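Local coordinates for protein leucyl-trna synthetase (Plasmodium falciparum, PDB 5FOC) that probably attaches leucine to its tRNA in cytosolic protein synthesis, the piece here being the editing domain, which in this family hydrolyses wrongly charged tRNA, at residues S296-P301 with K334-E339; G135-F140 with N292-C297; L128-A133 with L358-I363. The protein carries 2 engineered substitutions. One frame throughout, in Å; residues are numbered along the deposited sequence.

Interaction 1 (S296-P301 with K334-E339)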
loop_
_atom_site.group_PDB
_atom_site.type_symbol
_atom_site.label_atom_id
_atom_site.label_comp_id
_atom_site.label_asym_id
_atom_site.label_seq_id
_atom_site.Cartn_x
_atom_site.Cartn_y
_atom_site.Cartn_z
ATOM N N SER A 296 -15.990 10.038 -3.116
ATOM C CA SER A 296 -15.440 11.168 -2.310
ATOM C C SER A 296 -15.963 11.067 -0.884
ATOM O O SER A 296 -17.174 10.873 -0.634
ATOM C CB SER A 296 -15.838 12.488 -2.936
ATOM O OG SER A 296 -15.166 13.565 -2.274
ATOM N N CYS A 297 -15.028 11.157 0.061
ATOM C CA CYS A 297 -15.309 11.033 1.494
ATOM C C CYS A 297 -15.407 12.387 2.226
ATOM O O CYS A 297 -15.918 12.399 3.325
ATOM C CB CYS A 297 -14.229 10.175 2.192
ATOM S SG CYS A 297 -14.217 8.482 1.521
ATOM N N ILE A 298 -15.023 13.451 1.536
ATOM C CA ILE A 298 -14.817 14.767 2.205
ATOM C C ILE A 298 -15.371 15.877 1.320
ATOM O O ILE A 298 -14.969 16.011 0.163
ATOM C CB ILE A 298 -13.328 15.076 2.515
ATOM C CG1 ILE A 298 -12.727 14.043 3.469
ATOM C CG2 ILE A 298 -13.197 16.458 3.222
ATOM C CD1 ILE A 298 -11.226 14.085 3.608
ATOM N N GLU A 299 -16.224 16.719 1.904
ATOM C CA GLU A 299 -16.696 17.909 1.227
ATOM C C GLU A 299 -16.141 19.160 1.939
ATOM O O GLU A 299 -15.972 19.182 3.159
ATOM C CB GLU A 299 -18.206 17.975 1.144
ATOM C CG GLU A 299 -18.969 18.061 2.444
ATOM C CD GLU A 299 -20.429 18.401 2.224
ATOM O OE1 GLU A 299 -20.873 18.443 1.054
ATOM O OE2 GLU A 299 -21.142 18.605 3.221
ATOM N N LEU A 300 -15.824 20.169 1.156
ATOM C CA LEU A 300 -15.355 21.431 1.711
ATOM C C LEU A 300 -16.483 22.408 1.480
ATOM O O LEU A 300 -17.119 22.383 0.410
ATOM C CB LEU A 300 -14.069 21.905 1.047
ATOM C CG LEU A 300 -12.799 21.226 1.581
ATOM C CD1 LEU A 300 -11.611 21.620 0.749
ATOM C CD2 LEU A 300 -12.583 21.589 3.035
ATOM N N PRO A 301 -16.771 23.235 2.495
ATOM C CA PRO A 301 -17.807 24.257 2.321
ATOM C C PRO A 301 -17.512 25.134 1.098
ATOM O O PRO A 301 -16.359 25.431 0.822
ATOM C CB PRO A 301 -17.711 25.073 3.623
ATOM C CG PRO A 301 -17.022 24.182 4.588
ATOM C CD PRO A 301 -16.062 23.380 3.779
ATOM N N LYS A 334 -4.349 20.286 5.069
ATOM C CA LYS A 334 -4.700 21.141 6.239
ATOM C C LYS A 334 -6.147 21.673 6.126
ATOM O O LYS A 334 -6.927 21.652 7.066
ATOM C CB LYS A 334 -3.638 22.247 6.373
ATOM C CG LYS A 334 -2.392 21.765 7.122
ATOM C CD LYS A 334 -1.362 22.884 7.317
ATOM C CE LYS A 334 0.037 22.331 7.631
ATOM N NZ LYS A 334 0.693 21.627 6.481
ATOM N N LYS A 335 -6.551 22.000 4.902
ATOM C CA LYS A 335 -7.887 22.515 4.680
ATOM C C LYS A 335 -8.954 21.450 4.931
ATOM O O LYS A 335 -9.948 21.698 5.584
ATOM C CB LYS A 335 -8.018 23.066 3.268
ATOM C CG LYS A 335 -9.269 23.885 3.046
ATOM C CD LYS A 335 -9.104 24.793 1.839
ATOM C CE LYS A 335 -10.371 25.570 1.540
ATOM N NZ LYS A 335 -10.635 26.658 2.518
ATOM N N GLN A 336 -8.783 20.269 4.335
ATOM C CA GLN A 336 -9.687 19.158 4.677
ATOM C C GLN A 336 -9.751 18.844 6.186
ATOM O O GLN A 336 -10.826 18.619 6.743
ATOM C CB GLN A 336 -9.262 17.905 3.914
ATOM C CG GLN A 336 -9.485 18.005 2.412
ATOM C CD GLN A 336 -9.011 16.749 1.708
ATOM O OE1 GLN A 336 -8.270 15.934 2.293
ATOM N NE2 GLN A 336 -9.418 16.583 0.442
ATOM N N TYR A 337 -8.595 18.917 6.872
ATOM C CA TYR A 337 -8.539 18.504 8.258
ATOM C C TYR A 337 -9.339 19.524 9.061
ATOM O O TYR A 337 -10.230 19.164 9.828
ATOM C CB TYR A 337 -7.077 18.418 8.727
ATOM C CG TYR A 337 -6.850 18.022 10.176
ATOM C CD1 TYR A 337 -7.398 16.866 10.722
ATOM C CD2 TYR A 337 -6.047 18.811 10.997
ATOM C CE1 TYR A 337 -7.149 16.499 12.030
ATOM C CE2 TYR A 337 -5.799 18.470 12.325
ATOM C CZ TYR A 337 -6.339 17.310 12.848
ATOM O OH TYR A 337 -6.146 16.950 14.150
ATOM N N PHE A 338 -9.030 20.817 8.870
ATOM C CA PHE A 338 -9.727 21.814 9.663
ATOM C C PHE A 338 -11.132 22.211 9.214
ATOM O O PHE A 338 -11.882 22.765 10.021
ATOM C CB PHE A 338 -8.855 23.070 9.786
ATOM C CG PHE A 338 -7.637 22.875 10.670
ATOM C CD1 PHE A 338 -7.780 22.760 12.032
ATOM C CD2 PHE A 338 -6.364 22.775 10.134
ATOM C CE1 PHE A 338 -6.680 22.583 12.862
ATOM C CE2 PHE A 338 -5.247 22.588 10.955
ATOM C CZ PHE A 338 -5.421 22.474 12.325
ATOM N N GLU A 339 -11.508 21.943 7.958
ATOM C CA GLU A 339 -12.717 22.497 7.428
ATOM C C GLU A 339 -13.606 21.450 6.781
ATOM O O GLU A 339 -14.748 21.735 6.511
ATOM C CB GLU A 339 -12.408 23.587 6.398
ATOM C CG GLU A 339 -11.679 24.767 6.972
ATOM C CD GLU A 339 -11.314 25.791 5.917
ATOM O OE1 GLU A 339 -12.127 26.065 5.023
ATOM O OE2 GLU A 339 -10.188 26.322 5.964
#

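Interaction 2 (G135-F140 with N292-C297)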
loop_
_atom_site.group_PDB
_atom_site.type_symbol
_atom_site.label_atom_id
_atom_site.label_comp_id
_atom_site.label_asym_id
_atom_site.label_seq_id
_atom_site.Cartn_x
_atom_site.Cartn_y
_atom_site.Cartn_z
ATOM N N GLY A 135 -12.991 5.504 0.010
ATOM C CA GLY A 135 -12.888 5.916 -1.386
ATOM C C GLY A 135 -11.738 5.354 -2.186
ATOM O O GLY A 135 -11.518 5.797 -3.289
ATOM N N GLN A 136 -10.943 4.455 -1.609
ATOM C CA GLN A 136 -9.757 3.956 -2.271
ATOM C C GLN A 136 -10.157 3.236 -3.583
ATOM O O GLN A 136 -11.015 2.357 -3.503
ATOM C CB GLN A 136 -8.980 2.991 -1.385
ATOM C CG GLN A 136 -7.646 2.623 -1.975
ATOM C CD GLN A 136 -6.816 1.682 -1.156
ATOM O OE1 GLN A 136 -7.129 1.413 -0.003
ATOM N NE2 GLN A 136 -5.789 1.093 -1.777
ATOM N N ASN A 137 -9.574 3.655 -4.677
ATOM C CA ASN A 137 -9.854 2.992 -6.010
ATOM C C ASN A 137 -8.697 2.234 -6.608
ATOM O O ASN A 137 -8.881 1.363 -7.491
ATOM C CB ASN A 137 -10.546 3.961 -6.979
ATOM C CG ASN A 137 -9.799 5.239 -7.251
ATOM O OD1 ASN A 137 -9.010 5.710 -6.380
ATOM N ND2 ASN A 137 -10.072 5.878 -8.373
ATOM N N TYR A 138 -7.467 2.494 -6.167
ATOM C CA TYR A 138 -6.273 1.845 -6.598
ATOM C C TYR A 138 -5.278 1.778 -5.441
ATOM O O TYR A 138 -5.583 2.301 -4.338
ATOM C CB TYR A 138 -5.623 2.542 -7.810
ATOM C CG TYR A 138 -6.499 2.481 -9.009
ATOM C CD1 TYR A 138 -6.470 1.342 -9.777
ATOM C CD2 TYR A 138 -7.386 3.482 -9.336
ATOM C CE1 TYR A 138 -7.294 1.238 -10.881
ATOM C CE2 TYR A 138 -8.199 3.407 -10.465
ATOM C CZ TYR A 138 -8.168 2.228 -11.213
ATOM O OH TYR A 138 -9.045 2.137 -12.324
ATOM N N THR A 139 -4.197 1.070 -5.675
ATOM C CA THR A 139 -3.062 1.023 -4.755
ATOM C C THR A 139 -1.837 1.451 -5.535
ATOM O O THR A 139 -1.525 0.936 -6.575
ATOM C CB THR A 139 -2.895 -0.421 -4.200
ATOM O OG1 THR A 139 -4.038 -0.759 -3.416
ATOM C CG2 THR A 139 -1.589 -0.563 -3.423
ATOM N N PHE A 140 -1.103 2.441 -5.037
ATOM C CA PHE A 140 0.083 2.890 -5.721
ATOM C C PHE A 140 1.379 2.343 -5.111
ATOM O O PHE A 140 1.489 2.179 -3.868
ATOM C CB PHE A 140 0.243 4.414 -5.691
ATOM C CG PHE A 140 -0.756 5.203 -6.467
ATOM C CD1 PHE A 140 -0.915 5.033 -7.853
ATOM C CD2 PHE A 140 -1.459 6.240 -5.841
ATOM C CE1 PHE A 140 -1.798 5.871 -8.567
ATOM C CE2 PHE A 140 -2.314 7.055 -6.538
ATOM C CZ PHE A 140 -2.508 6.855 -7.910
ATOM N N ASN A 292 -11.869 2.766 -12.437
ATOM C CA ASN A 292 -12.487 2.613 -11.120
ATOM C C ASN A 292 -12.807 4.009 -10.603
ATOM O O ASN A 292 -11.940 4.921 -10.655
ATOM C CB ASN A 292 -11.560 1.948 -10.091
ATOM C CG ASN A 292 -11.303 0.502 -10.350
ATOM O OD1 ASN A 292 -12.029 -0.145 -11.196
ATOM N ND2 ASN A 292 -10.349 -0.076 -9.650
ATOM N N ASN A 293 -14.011 4.163 -10.071
ATOM C CA ASN A 293 -14.472 5.396 -9.404
ATOM C C ASN A 293 -14.024 5.408 -7.967
ATOM O O ASN A 293 -14.064 4.365 -7.303
ATOM C CB ASN A 293 -16.015 5.453 -9.392
ATOM C CG ASN A 293 -16.557 6.790 -8.900
ATOM O OD1 ASN A 293 -16.590 7.766 -9.640
ATOM N ND2 ASN A 293 -16.950 6.844 -7.641
ATOM N N SER A 294 -13.633 6.600 -7.481
ATOM C CA SER A 294 -13.317 6.852 -6.072
ATOM C C SER A 294 -14.442 7.646 -5.427
ATOM O O SER A 294 -14.705 8.749 -5.854
ATOM C CB SER A 294 -12.067 7.664 -6.066
ATOM O OG SER A 294 -11.779 8.097 -4.709
ATOM N N GLU A 295 -15.137 7.062 -4.452
ATOM C CA GLU A 295 -16.247 7.713 -3.812
ATOM C C GLU A 295 -15.635 8.792 -2.883
ATOM O O GLU A 295 -14.872 8.445 -2.032
ATOM C CB GLU A 295 -17.049 6.740 -2.974
ATOM C CG GLU A 295 -18.312 7.323 -2.381
ATOM C CD GLU A 295 -19.416 7.513 -3.393
ATOM O OE1 GLU A 295 -19.635 6.595 -4.245
ATOM O OE2 GLU A 295 -20.049 8.595 -3.334
ATOM N N SER A 296 -15.990 10.038 -3.116
ATOM C CA SER A 296 -15.440 11.168 -2.310
ATOM C C SER A 296 -15.963 11.067 -0.884
ATOM O O SER A 296 -17.174 10.873 -0.634
ATOM C CB SER A 296 -15.838 12.488 -2.936
ATOM O OG SER A 296 -15.166 13.565 -2.274
ATOM N N CYS A 297 -15.028 11.157 0.061
ATOM C CA CYS A 297 -15.309 11.033 1.494
ATOM C C CYS A 297 -15.407 12.387 2.226
ATOM O O CYS A 297 -15.918 12.399 3.325
ATOM C CB CYS A 297 -14.229 10.175 2.192
ATOM S SG CYS A 297 -14.217 8.482 1.521
#

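Interaction 3 (L128-A133 with L358-I363)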
loop_
_atom_site.group_PDB
_atom_site.type_symbol
_atom_site.label_atom_id
_atom_site.label_comp_id
_atom_site.label_asym_id
_atom_site.label_seq_id
_atom_site.Cartn_x
_atom_site.Cartn_y
_atom_site.Cartn_z
ATOM N N LEU A 128 -1.861 9.453 5.591
ATOM C CA LEU A 128 -2.150 10.468 6.598
ATOM C C LEU A 128 -3.594 10.864 6.652
ATOM O O LEU A 128 -4.004 11.650 7.475
ATOM C CB LEU A 128 -1.294 11.710 6.335
ATOM C CG LEU A 128 0.213 11.454 6.405
ATOM C CD1 LEU A 128 0.989 12.621 5.836
ATOM C CD2 LEU A 128 0.594 11.105 7.823
ATOM N N LYS A 129 -4.443 10.240 5.790
ATOM C CA LYS A 129 -5.820 10.565 5.751
ATOM C C LYS A 129 -6.654 9.269 5.812
ATOM O O LYS A 129 -7.354 8.922 4.821
ATOM C CB LYS A 129 -6.162 11.332 4.475
ATOM C CG LYS A 129 -5.370 12.535 4.044
ATOM C CD LYS A 129 -6.077 13.100 2.797
ATOM C CE LYS A 129 -5.222 14.008 1.946
ATOM N NZ LYS A 129 -5.989 14.695 0.864
ATOM N N PRO A 130 -6.587 8.531 6.929
ATOM C CA PRO A 130 -7.322 7.239 7.020
ATOM C C PRO A 130 -8.810 7.338 6.824
ATOM O O PRO A 130 -9.400 6.348 6.335
ATOM C CB PRO A 130 -7.012 6.703 8.412
ATOM C CG PRO A 130 -6.551 7.960 9.184
ATOM C CD PRO A 130 -5.866 8.833 8.187
ATOM N N GLU A 131 -9.414 8.479 7.113
ATOM C CA GLU A 131 -10.846 8.730 6.948
ATOM C C GLU A 131 -11.315 8.634 5.473
ATOM O O GLU A 131 -12.518 8.675 5.220
ATOM C CB GLU A 131 -11.264 10.081 7.584
ATOM C CG GLU A 131 -10.743 11.339 6.888
ATOM C CD GLU A 131 -9.243 11.660 7.087
ATOM O OE1 GLU A 131 -8.536 10.986 7.888
ATOM O OE2 GLU A 131 -8.769 12.612 6.414
ATOM N N THR A 132 -10.372 8.680 4.545
ATOM C CA THR A 132 -10.649 8.595 3.103
ATOM C C THR A 132 -10.561 7.157 2.593
ATOM O O THR A 132 -10.803 6.974 1.409
ATOM C CB THR A 132 -9.654 9.493 2.292
ATOM O OG1 THR A 132 -8.317 8.956 2.313
ATOM C CG2 THR A 132 -9.667 10.991 2.851
ATOM N N ALA A 133 -10.257 6.184 3.432
ATOM C CA ALA A 133 -9.995 4.814 2.956
ATOM C C ALA A 133 -11.210 4.220 2.227
ATOM O O ALA A 133 -11.039 3.339 1.312
ATOM C CB ALA A 133 -9.590 3.912 4.081
ATOM N N LEU A 358 -11.246 9.126 14.925
ATOM C CA LEU A 358 -12.127 7.984 15.056
ATOM C C LEU A 358 -11.717 6.910 14.081
ATOM O O LEU A 358 -11.664 5.740 14.449
ATOM C CB LEU A 358 -13.594 8.359 14.805
ATOM C CG LEU A 358 -14.275 9.222 15.856
ATOM C CD1 LEU A 358 -15.717 9.413 15.466
ATOM C CD2 LEU A 358 -14.232 8.604 17.249
ATOM N N ALA A 359 -11.403 7.313 12.847
ATOM C CA ALA A 359 -11.045 6.347 11.794
ATOM C C ALA A 359 -9.747 5.612 12.149
ATOM O O ALA A 359 -9.640 4.395 11.977
ATOM C CB ALA A 359 -10.938 7.029 10.449
ATOM N N LYS A 360 -8.772 6.349 12.682
ATOM C CA LYS A 360 -7.566 5.710 13.236
ATOM C C LYS A 360 -7.895 4.670 14.298
ATOM O O LYS A 360 -7.368 3.556 14.246
ATOM C CB LYS A 360 -6.618 6.731 13.847
ATOM C CG LYS A 360 -5.710 7.362 12.852
ATOM C CD LYS A 360 -4.724 8.250 13.644
ATOM C CE LYS A 360 -3.702 8.870 12.719
ATOM N NZ LYS A 360 -2.859 9.852 13.432
ATOM N N GLN A 361 -8.758 5.058 15.255
ATOM C CA GLN A 361 -9.254 4.155 16.300
ATOM C C GLN A 361 -9.932 2.895 15.719
ATOM O O GLN A 361 -9.626 1.787 16.156
ATOM C CB GLN A 361 -10.222 4.881 17.271
ATOM C CG GLN A 361 -9.527 5.937 18.153
ATOM C CD GLN A 361 -10.488 6.759 19.002
ATOM O OE1 GLN A 361 -11.682 6.473 19.076
ATOM N NE2 GLN A 361 -9.956 7.792 19.664
ATOM N N ASN A 362 -10.814 3.070 14.726
ATOM C CA ASN A 362 -11.644 1.983 14.231
ATOM C C ASN A 362 -10.785 1.041 13.439
ATOM O O ASN A 362 -10.908 -0.190 13.574
ATOM C CB ASN A 362 -12.810 2.510 13.377
ATOM C CG ASN A 362 -13.859 3.264 14.201
ATOM O OD1 ASN A 362 -14.086 2.969 15.389
ATOM N ND2 ASN A 362 -14.521 4.232 13.567
ATOM N N ILE A 363 -9.899 1.612 12.624
ATOM C CA ILE A 363 -9.007 0.787 11.800
ATOM C C ILE A 363 -8.146 -0.113 12.670
ATOM O O ILE A 363 -8.041 -1.319 12.389
ATOM C CB ILE A 363 -8.138 1.637 10.873
ATOM C CG1 ILE A 363 -9.025 2.262 9.797
ATOM C CG2 ILE A 363 -6.950 0.833 10.311
ATOM C CD1 ILE A 363 -8.356 3.295 8.923
#

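Interaction 1 (S296-P301 with K334-E339)
Leu300 and Glu339 bring the two backbones nearest, with 6.4 Å between Leu300 CA and Glu339 CA, where the chain leaving the short strand 298-299 passes the last turn of helix 325-339. No hydrogen bond joins the two segments, and the contact is made by packing. Leu300 makes the largest single contribution. Its CG lies anti to the carbonyl carbon (chi1 -81°), and from there the two methyls divide the work. CD1 rests against the aliphatic start of Lys335, at 4.0 Å from Lys335 CG. CD2 settles on the helix backbone, 3.7 Å from Lys335 O, and also touches Glu339 CB at 3.9 Å. Pro301 follows, its CD 3.4 Å from Glu339 O at the last residue of the helix. On the other side of Leu300 in sequence, Ile298 meets Gln336 with the two side chains at about a right angle, Ile298 CD1 lying 3.7 Å from Gln336 OE1. The methyl touches the oxygen end of an amide whose polar atoms are bonded elsewhere: NE2 bonds to Asp261 O and Thr307 OG1, and OE1 to Lys129 NZ. A buried glutamine is thereby held by bonds at both ends of its amide while apolar carbon packs against it. Toward the more open edge, Lys335 and Glu339, one helical turn apart, form a salt bridge of 3.0 Å between Lys335 NZ and Glu339 OE1. The ammonium comes from the syn side, 31° out of the carboxylate plane. The chain turns after Glu339 into strand 341-342, which pairs antiparallel with 298-299 through Glu299 and Ile341. The arrangement is thus a small two-stranded antiparallel sheet with a helix C-terminus packed beside it, at the periphery of the editing domain.

Interaction 2 (G135-F140 with N292-C297)
Tyr138 OH has two partners: it accepts from Asn292 N at 2.9 Å and also bonds to Gln289 O. Beside it, two asparagines exchange bonds. Asn292 ND2 reaches Asn137 O at 3.0 Å, nearly straight and in the carbonyl plane, while Asn137 ND2 reaches Asn292 O at 3.1 Å from above that carbonyl's plane. Asn137 CG sits between the backbone N and the carbonyl carbon (chi1 57°), against Ser294 CB. Asn292 ND2 lies over one face of the Tyr138 ring, 3.5 Å from Tyr138 CZ, with the amide and ring planes 14° apart. Outside partners add Ser259 to Asn137 ND2 and Asn237 to Asn292 ND2. Further along, Ser294 OG donates to Gly135 O at 2.7 Å and also bonds to Ser260 OG. Gly135 CA makes a CA-H...O contact of 3.3 Å with Glu295 O, and Cys297 SG packs near Gly135 N. Because loop 292-297 has no regular structure, bonds between side chains and backbone fix it against the start of strand 138-141 and satisfy buried polar atoms.

Interaction 3 (L128-A133 with L358-I363)
Pro130 and Ala359 face each other across an apolar join, with Lys360 and Ile363 contributing from the same helix. Ile363 makes the closest touch: its CG1 is anti to the carbonyl carbon (chi1 -69°), and chi2 of 171° extends CD1 toward the proline, 3.7 Å from Pro130 CB. One position along the ring, Pro130 CG meets Lys360 CG at 3.8 Å, the two side chains crossing obliquely. Lys360 touches with the root of its chain alone; beyond CG it runs extended, and NZ ends in a salt bridge with Glu7. Ala359, having just a methyl, lets the backbone come close: its CB lies 3.9 Å from Glu131 CA and 4.2 Å from Glu131 CB. Glu131 itself is bent. Its CG takes the place between the backbone N and the carbonyl carbon, and chi2 of -74° turns CD from the extended course; the carboxylate is engaged by Arg356, a turn before Lys360 on the same helix, in a salt bridge. The curled backbone that presents Pro130 is a 3-10 turn whose start is tied twice. Lys129 O accepts from Thr132 N at 3.0 Å and from Thr132 OG1 at 2.7 Å, the hydroxyl lying in the carbonyl plane. The turn follows strand 120-127 and is packed against several elements: helix 352-365 meets Pro130 and Glu131, strand 7-15 touches Pro130 through Thr9 and Ala133 through Ile11, and Ile298 of strand 298-299 lies against Glu131 and Thr132.

The three contacts adjoin one another. Interactions 1 and 2 share Ser296 and Cys297, so a single run of chain passes from the loop of one to the strand of the other. Interaction 3 meets interaction 1 through Lys129 and Thr132, while Cys297, common to the other two, lies against Glu131 and Thr132. Their chemistry follows position. Interaction 2, in the interior, is polar and directional, built of hydrogen bonds to an irregular loop. Interaction 3, also buried, is apolar and bond-free across its segments. Interaction 1, farthest from the chain's centre, mixes buried aliphatic packing with a more accessible rim that includes a lysine-glutamate pair.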